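Local coordinates for putative ubiquinone biosynthesis protein (Nostoc punctiforme, PDB 3MSQ) that belongs to the Coq4 family and probably takes part in the biosynthesis of a ubiquinone-type quinone, at residues W122-A133 against E142-L150; P74-K82 against V91-R99. All coordinates share one frame; numbering follows the deposited sequence.

Interaction 1: W122-A133 against E142-L150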
# COMPACT_ATOMS: atom_id res chain seq x y z
N TRP A 122 -7.58 15.09 -23.09
CA TRP A 122 -6.25 14.89 -22.55
C TRP A 122 -5.48 13.81 -23.34
O TRP A 122 -4.39 14.08 -23.83
CB TRP A 122 -6.39 14.52 -21.05
CG TRP A 122 -5.16 13.98 -20.40
CD1 TRP A 122 -4.94 12.70 -19.97
CD2 TRP A 122 -3.98 14.73 -20.08
NE1 TRP A 122 -3.68 12.59 -19.43
CE2 TRP A 122 -3.07 13.83 -19.47
CE3 TRP A 122 -3.60 16.08 -20.24
CZ2 TRP A 122 -1.80 14.24 -19.02
CZ3 TRP A 122 -2.35 16.48 -19.82
CH2 TRP A 122 -1.47 15.57 -19.21
N ARG A 123 -6.09 12.61 -23.48
CA ARG A 123 -5.50 11.48 -24.18
C ARG A 123 -5.28 11.74 -25.67
O ARG A 123 -4.23 11.40 -26.20
CB ARG A 123 -6.31 10.21 -23.94
CG ARG A 123 -6.26 9.71 -22.51
CD ARG A 123 -7.07 8.43 -22.30
NE ARG A 123 -7.05 8.05 -20.89
CZ ARG A 123 -7.73 7.04 -20.35
NH1 ARG A 123 -8.49 6.27 -21.10
NH2 ARG A 123 -7.63 6.80 -19.05
N SER A 124 -6.25 12.38 -26.35
CA SER A 124 -6.18 12.71 -27.79
C SER A 124 -5.11 13.72 -28.12
O SER A 124 -4.59 13.70 -29.24
CB SER A 124 -7.49 13.32 -28.27
OG SER A 124 -8.59 12.96 -27.47
N THR A 125 -4.86 14.66 -27.19
CA THR A 125 -3.98 15.79 -27.45
C THR A 125 -2.67 15.84 -26.71
O THR A 125 -1.74 16.42 -27.25
CB THR A 125 -4.75 17.12 -27.35
OG1 THR A 125 -5.13 17.37 -26.00
CG2 THR A 125 -5.98 17.16 -28.25
N HIS A 126 -2.57 15.27 -25.48
CA HIS A 126 -1.36 15.40 -24.66
C HIS A 126 -0.01 15.01 -25.27
O HIS A 126 1.01 15.59 -24.88
CB HIS A 126 -1.55 14.96 -23.19
CG HIS A 126 -0.80 13.72 -22.80
ND1 HIS A 126 -1.45 12.50 -22.68
CD2 HIS A 126 0.50 13.58 -22.45
CE1 HIS A 126 -0.51 11.65 -22.30
NE2 HIS A 126 0.68 12.25 -22.15
N ASP A 127 0.01 14.12 -26.26
CA ASP A 127 1.26 13.75 -26.93
C ASP A 127 1.81 14.87 -27.84
O ASP A 127 2.98 14.83 -28.21
CB ASP A 127 1.09 12.43 -27.69
CG ASP A 127 2.36 11.66 -27.83
OD1 ASP A 127 2.88 11.19 -26.79
OD2 ASP A 127 2.84 11.52 -28.97
N ILE A 128 0.98 15.86 -28.18
CA ILE A 128 1.34 17.02 -29.00
C ILE A 128 2.04 18.05 -28.09
O ILE A 128 3.04 18.64 -28.50
CB ILE A 128 0.09 17.60 -29.75
CG1 ILE A 128 -0.46 16.60 -30.79
CG2 ILE A 128 0.35 18.94 -30.41
CD1 ILE A 128 -1.97 16.30 -30.71
N TYR A 129 1.55 18.21 -26.83
CA TYR A 129 2.02 19.15 -25.81
C TYR A 129 3.53 19.31 -25.72
O TYR A 129 4.01 20.43 -25.82
CB TYR A 129 1.44 18.86 -24.40
CG TYR A 129 -0.05 19.04 -24.21
CD1 TYR A 129 -0.84 19.59 -25.21
CD2 TYR A 129 -0.67 18.65 -23.02
CE1 TYR A 129 -2.21 19.71 -25.05
CE2 TYR A 129 -2.04 18.77 -22.85
CZ TYR A 129 -2.81 19.31 -23.87
OH TYR A 129 -4.18 19.45 -23.73
N HIS A 130 4.27 18.20 -25.53
CA HIS A 130 5.72 18.23 -25.39
C HIS A 130 6.49 18.89 -26.56
O HIS A 130 7.54 19.49 -26.31
CB HIS A 130 6.28 16.84 -25.02
CG HIS A 130 6.40 15.92 -26.18
ND1 HIS A 130 5.41 15.00 -26.49
CD2 HIS A 130 7.39 15.83 -27.11
CE1 HIS A 130 5.83 14.38 -27.58
NE2 HIS A 130 7.02 14.85 -27.99
N VAL A 131 5.96 18.81 -27.81
CA VAL A 131 6.62 19.46 -28.96
C VAL A 131 6.54 21.00 -28.91
O VAL A 131 7.54 21.67 -29.21
CB VAL A 131 6.33 18.86 -30.38
CG1 VAL A 131 6.26 17.34 -30.34
CG2 VAL A 131 5.08 19.44 -31.02
N VAL A 132 5.37 21.55 -28.49
CA VAL A 132 5.11 22.98 -28.32
C VAL A 132 5.81 23.48 -27.05
O VAL A 132 6.52 24.48 -27.11
CB VAL A 132 3.59 23.31 -28.35
CG1 VAL A 132 3.32 24.80 -28.13
CG2 VAL A 132 2.95 22.85 -29.67
N ALA A 133 5.65 22.74 -25.93
CA ALA A 133 6.25 23.05 -24.63
C ALA A 133 7.79 22.91 -24.60
O ALA A 133 8.44 23.54 -23.76
CB ALA A 133 5.62 22.20 -23.55
N GLU A 142 8.79 13.87 -19.63
CA GLU A 142 7.38 13.68 -19.31
C GLU A 142 6.99 14.31 -17.96
O GLU A 142 5.98 15.01 -17.90
CB GLU A 142 6.92 12.22 -19.47
CG GLU A 142 6.26 11.93 -20.82
CD GLU A 142 5.09 12.79 -21.30
OE1 GLU A 142 4.14 13.02 -20.51
OE2 GLU A 142 5.11 13.21 -22.48
N ILE A 143 7.83 14.13 -16.90
CA ILE A 143 7.62 14.72 -15.56
C ILE A 143 7.74 16.25 -15.61
O ILE A 143 6.98 16.96 -14.92
CB ILE A 143 8.50 14.07 -14.44
CG1 ILE A 143 8.34 12.53 -14.37
CG2 ILE A 143 8.20 14.70 -13.07
CD1 ILE A 143 6.87 11.98 -13.99
N GLY A 144 8.66 16.75 -16.43
CA GLY A 144 8.82 18.18 -16.66
C GLY A 144 7.57 18.76 -17.31
O GLY A 144 7.08 19.79 -16.85
N LEU A 145 7.01 18.07 -18.35
CA LEU A 145 5.79 18.48 -19.05
C LEU A 145 4.60 18.54 -18.11
O LEU A 145 3.79 19.48 -18.22
CB LEU A 145 5.49 17.58 -20.28
CG LEU A 145 4.16 17.79 -21.00
CD1 LEU A 145 4.17 19.07 -21.80
CD2 LEU A 145 3.82 16.61 -21.87
N GLN A 146 4.49 17.56 -17.18
CA GLN A 146 3.39 17.52 -16.21
C GLN A 146 3.45 18.73 -15.27
O GLN A 146 2.43 19.24 -14.85
CB GLN A 146 3.38 16.19 -15.41
CG GLN A 146 3.06 14.92 -16.24
CD GLN A 146 1.66 14.86 -16.80
OE1 GLN A 146 0.73 15.52 -16.32
NE2 GLN A 146 1.47 14.08 -17.85
N ALA A 147 4.67 19.19 -14.97
CA ALA A 147 4.92 20.34 -14.11
C ALA A 147 4.48 21.60 -14.83
O ALA A 147 3.82 22.44 -14.22
CB ALA A 147 6.40 20.41 -13.72
N PHE A 148 4.74 21.68 -16.15
CA PHE A 148 4.31 22.77 -17.03
C PHE A 148 2.76 22.82 -17.06
O PHE A 148 2.18 23.89 -16.91
CB PHE A 148 4.89 22.58 -18.46
CG PHE A 148 4.57 23.65 -19.48
CD1 PHE A 148 3.31 23.71 -20.07
CD2 PHE A 148 5.54 24.54 -19.93
CE1 PHE A 148 3.01 24.69 -21.03
CE2 PHE A 148 5.24 25.51 -20.88
CZ PHE A 148 3.98 25.58 -21.43
N PHE A 149 2.11 21.63 -17.18
CA PHE A 149 0.65 21.45 -17.24
C PHE A 149 -0.05 21.80 -15.92
O PHE A 149 -1.09 22.48 -15.93
CB PHE A 149 0.30 20.04 -17.75
CG PHE A 149 -1.12 19.93 -18.25
CD1 PHE A 149 -1.51 20.54 -19.44
CD2 PHE A 149 -2.08 19.24 -17.52
CE1 PHE A 149 -2.84 20.48 -19.88
CE2 PHE A 149 -3.41 19.17 -17.97
CZ PHE A 149 -3.77 19.79 -19.15
N LEU A 150 0.56 21.38 -14.77
CA LEU A 150 0.09 21.68 -13.40
C LEU A 150 0.19 23.20 -13.13
O LEU A 150 -0.69 23.76 -12.46
CB LEU A 150 0.88 20.85 -12.36
CG LEU A 150 0.44 20.89 -10.88
CD1 LEU A 150 -0.76 20.03 -10.64
CD2 LEU A 150 1.53 20.38 -9.98
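H126 and E142 meet where segments 122-133 and 142-150, of helices 114-133 and 139-152, cross at 95°; with D127 and H130, one turn along, they match the HDxxH-x11-E signature of Coq4 proteins, proposed in the family to hold a divalent metal. E142 OE1 lies 3.9 Å from H126 NE2, at the edge of the imidazole, while H130 turns its NE2 away to a hydrogen bond with E95. Beside them L145 is a knob in the hole formed by H126, Y129, H130 and A133, its CD1 3.8 Å from Y129 CB. In F149 a chi1 of -162° swings the ring from CB, away from the backbone N, toward W122 and Y129: CG is 4.0 Å from W122 CZ3, CD2 and CE2 lie under that atom and CZ, the tip, against it, while CD1 and CE1 face Y129 CE2, CE1 at 3.5 Å. Cut back to an alanine, F149 would lose the ring between W122 and Y129, and the gap is likely to let both side chains shift. Q146 NE2 approaches the W122 edge, and its OE1 bonds S158. One turn beyond Y129, the A133 methyl makes a CH-pi contact, CB 4.1 Å from the F148 ring centroid and 4° off its normal.

Interaction 2: P74-K82 against V91-R99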
# COMPACT_ATOMS: atom_id res chain seq x y z
N PRO A 74 -9.35 13.12 -37.27
CA PRO A 74 -8.34 12.09 -37.53
C PRO A 74 -7.30 12.58 -38.55
O PRO A 74 -7.61 13.41 -39.42
CB PRO A 74 -9.16 10.90 -38.03
CG PRO A 74 -10.37 11.51 -38.64
CD PRO A 74 -10.67 12.75 -37.84
N PHE A 75 -6.07 12.06 -38.41
CA PHE A 75 -4.95 12.41 -39.25
C PHE A 75 -4.16 11.19 -39.69
O PHE A 75 -4.09 10.21 -38.94
CB PHE A 75 -4.01 13.38 -38.50
CG PHE A 75 -3.57 12.94 -37.12
CD1 PHE A 75 -2.44 12.16 -36.96
CD2 PHE A 75 -4.27 13.35 -35.99
CE1 PHE A 75 -2.02 11.76 -35.69
CE2 PHE A 75 -3.86 12.94 -34.72
CZ PHE A 75 -2.74 12.14 -34.58
N ASN A 76 -3.56 11.26 -40.88
CA ASN A 76 -2.67 10.20 -41.37
C ASN A 76 -1.24 10.74 -41.14
O ASN A 76 -0.90 11.81 -41.68
CB ASN A 76 -2.95 9.91 -42.85
CG ASN A 76 -2.07 8.85 -43.49
OD1 ASN A 76 -1.44 8.02 -42.83
ND2 ASN A 76 -2.03 8.85 -44.81
N LEU A 77 -0.42 10.04 -40.32
CA LEU A 77 0.96 10.48 -40.01
C LEU A 77 1.81 10.79 -41.23
O LEU A 77 2.63 11.72 -41.18
CB LEU A 77 1.72 9.48 -39.10
CG LEU A 77 1.46 9.56 -37.61
CD1 LEU A 77 2.04 8.35 -36.90
CD2 LEU A 77 2.03 10.83 -36.98
N ASP A 78 1.60 10.04 -42.33
CA ASP A 78 2.33 10.22 -43.59
C ASP A 78 2.02 11.56 -44.26
O ASP A 78 2.91 12.17 -44.84
CB ASP A 78 2.07 9.04 -44.53
CG ASP A 78 2.53 7.69 -43.97
OD1 ASP A 78 3.76 7.51 -43.80
OD2 ASP A 78 1.65 6.84 -43.68
N ASP A 79 0.76 12.02 -44.15
CA ASP A 79 0.31 13.30 -44.72
C ASP A 79 0.80 14.50 -43.91
O ASP A 79 1.05 15.56 -44.49
CB ASP A 79 -1.21 13.32 -44.88
CG ASP A 79 -1.69 12.45 -46.00
OD1 ASP A 79 -1.37 12.75 -47.18
OD2 ASP A 79 -2.35 11.44 -45.72
N LEU A 80 0.93 14.33 -42.57
CA LEU A 80 1.44 15.34 -41.66
C LEU A 80 2.92 15.57 -41.94
O LEU A 80 3.36 16.72 -41.95
CB LEU A 80 1.28 14.91 -40.19
CG LEU A 80 -0.11 14.96 -39.58
CD1 LEU A 80 -0.03 14.54 -38.13
CD2 LEU A 80 -0.71 16.34 -39.68
N ALA A 81 3.68 14.47 -42.18
CA ALA A 81 5.11 14.48 -42.50
C ALA A 81 5.38 15.24 -43.79
O ALA A 81 6.44 15.83 -43.93
CB ALA A 81 5.62 13.06 -42.60
N LYS A 82 4.40 15.25 -44.71
CA LYS A 82 4.53 15.91 -46.01
C LYS A 82 4.33 17.44 -45.97
O LYS A 82 4.48 18.09 -46.99
CB LYS A 82 3.67 15.21 -47.07
CG LYS A 82 4.15 13.79 -47.40
CD LYS A 82 3.17 13.03 -48.29
CE LYS A 82 3.44 11.55 -48.42
NZ LYS A 82 2.39 10.88 -49.24
N VAL A 91 7.01 18.14 -37.42
CA VAL A 91 7.79 17.85 -36.22
C VAL A 91 7.24 16.62 -35.49
O VAL A 91 8.01 15.71 -35.16
CB VAL A 91 7.95 19.08 -35.28
CG1 VAL A 91 8.82 18.74 -34.07
CG2 VAL A 91 8.51 20.28 -36.03
N TYR A 92 5.89 16.58 -35.29
CA TYR A 92 5.17 15.49 -34.61
C TYR A 92 5.34 14.17 -35.34
O TYR A 92 5.76 13.20 -34.71
CB TYR A 92 3.68 15.84 -34.42
CG TYR A 92 2.90 14.83 -33.61
CD1 TYR A 92 3.27 14.52 -32.30
CD2 TYR A 92 1.77 14.20 -34.14
CE1 TYR A 92 2.56 13.59 -31.54
CE2 TYR A 92 1.05 13.27 -33.38
CZ TYR A 92 1.44 12.97 -32.09
OH TYR A 92 0.73 12.07 -31.33
N ALA A 93 5.06 14.15 -36.66
CA ALA A 93 5.18 12.98 -37.51
C ALA A 93 6.61 12.43 -37.58
O ALA A 93 6.79 11.22 -37.41
CB ALA A 93 4.66 13.29 -38.91
N ARG A 94 7.62 13.31 -37.77
CA ARG A 94 9.04 12.93 -37.83
C ARG A 94 9.49 12.19 -36.58
O ARG A 94 10.19 11.18 -36.69
CB ARG A 94 9.94 14.15 -38.10
N GLU A 95 9.05 12.65 -35.39
CA GLU A 95 9.39 11.99 -34.13
C GLU A 95 8.49 10.81 -33.74
O GLU A 95 8.86 10.02 -32.87
CB GLU A 95 9.67 12.98 -32.99
CG GLU A 95 8.48 13.77 -32.49
CD GLU A 95 8.82 14.55 -31.24
OE1 GLU A 95 9.46 15.62 -31.36
OE2 GLU A 95 8.52 14.05 -30.13
N MSE A 96 7.32 10.68 -34.40
CA MSE A 96 6.39 9.56 -34.19
C MSE A 96 6.95 8.33 -34.91
O MSE A 96 6.89 7.21 -34.37
CB MSE A 96 4.98 9.86 -34.72
CG MSE A 96 4.02 10.49 -33.69
SE MSE A 96 3.99 9.79 -31.84
CE MSE A 96 3.97 7.78 -32.22
N LYS A 97 7.50 8.54 -36.14
CA LYS A 97 8.11 7.51 -36.99
C LYS A 97 9.40 7.02 -36.35
O LYS A 97 9.76 5.86 -36.53
CB LYS A 97 8.40 8.06 -38.40
CG LYS A 97 7.16 8.50 -39.18
CD LYS A 97 6.65 7.43 -40.12
CE LYS A 97 5.51 7.94 -40.98
NZ LYS A 97 5.98 8.81 -42.09
N ALA A 98 10.08 7.90 -35.59
CA ALA A 98 11.32 7.60 -34.86
C ALA A 98 11.04 6.82 -33.56
O ALA A 98 11.92 6.09 -33.10
CB ALA A 98 12.09 8.88 -34.57
N ARG A 99 9.83 6.98 -32.97
CA ARG A 99 9.41 6.32 -31.73
C ARG A 99 8.14 5.47 -31.94
O ARG A 99 8.02 4.76 -32.94
CB ARG A 99 9.21 7.38 -30.60
CG ARG A 99 8.21 7.02 -29.50
CD ARG A 99 8.19 8.03 -28.36
NE ARG A 99 7.07 8.97 -28.48
CZ ARG A 99 6.43 9.51 -27.45
NH1 ARG A 99 6.77 9.21 -26.21
NH2 ARG A 99 5.44 10.37 -27.66
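A93 sits where the short helix 77-81 packs against helix 88-98. The axes of 77-81 and 91-98 approach to 8.1 Å with their directions 128° apart, so that the two form an obliquely crossed pair of consecutive helices. Apolar contacts carry most of it. The methyl of A93 fits against the turn of the short helix: its CB is 3.8 Å from A81 CB and 4.0 Å from L80 CB, and it also rests against the carbonyl of L77, its small size letting the backbones come close. L77 reaches across beside it; its CD2 meets M96 CB at 3.8 Å, the leucine branch lying crosswise to the selenomethionine chain. In that chain a chi1 of -91° puts CG over the centre of the Y92 ring within the same helix, and the bends at chi2 and chi3 then lead its end away from 74-82. F75, just ahead of the short helix, brings CE1 to 4.1 Å from Y92 CE2, touching the tyrosine at its edge.

The polar contribution is one salt bridge. K97, bent at chi2 and chi4, brings NZ to D78 on the solvent-exposed side, meeting OD1 at 3.1 Å from above the carboxylate plane. Within 74-82, N76 occupies the N-cap position; its O accepts from both D79 N and L80 N, while its ND2 donates to D79 OD2 at 2.8 Å.

Around the helix pair, W207 packs edge-to-face on F75 and also touches L80, whereas Y92 OH bonds D127 OD2 and so fastens helix 88-98 to helix 114-133.

Overall arrangement
From the N terminus, the chain first reaches interaction 2, where the short helix 77-81 turns back through eight intervening residues onto helix 88-98. It then runs through an unmodelled gap at 100-104 into helix 114-133, and interaction 1 closes the next turn, again spanning eight residues, onto helix 139-152. The contacts are therefore consecutive, neither nesting nor crossing, with centres about 18 Å apart. Helices 88-98 and 114-133, adjacent in the helix order, join them directly: R99 forms a salt bridge to D127, and E95 OE1 packs on V131. Interaction 1 lies near the chain's centre; these links tie the more peripheral helix pair of interaction 2 to that core.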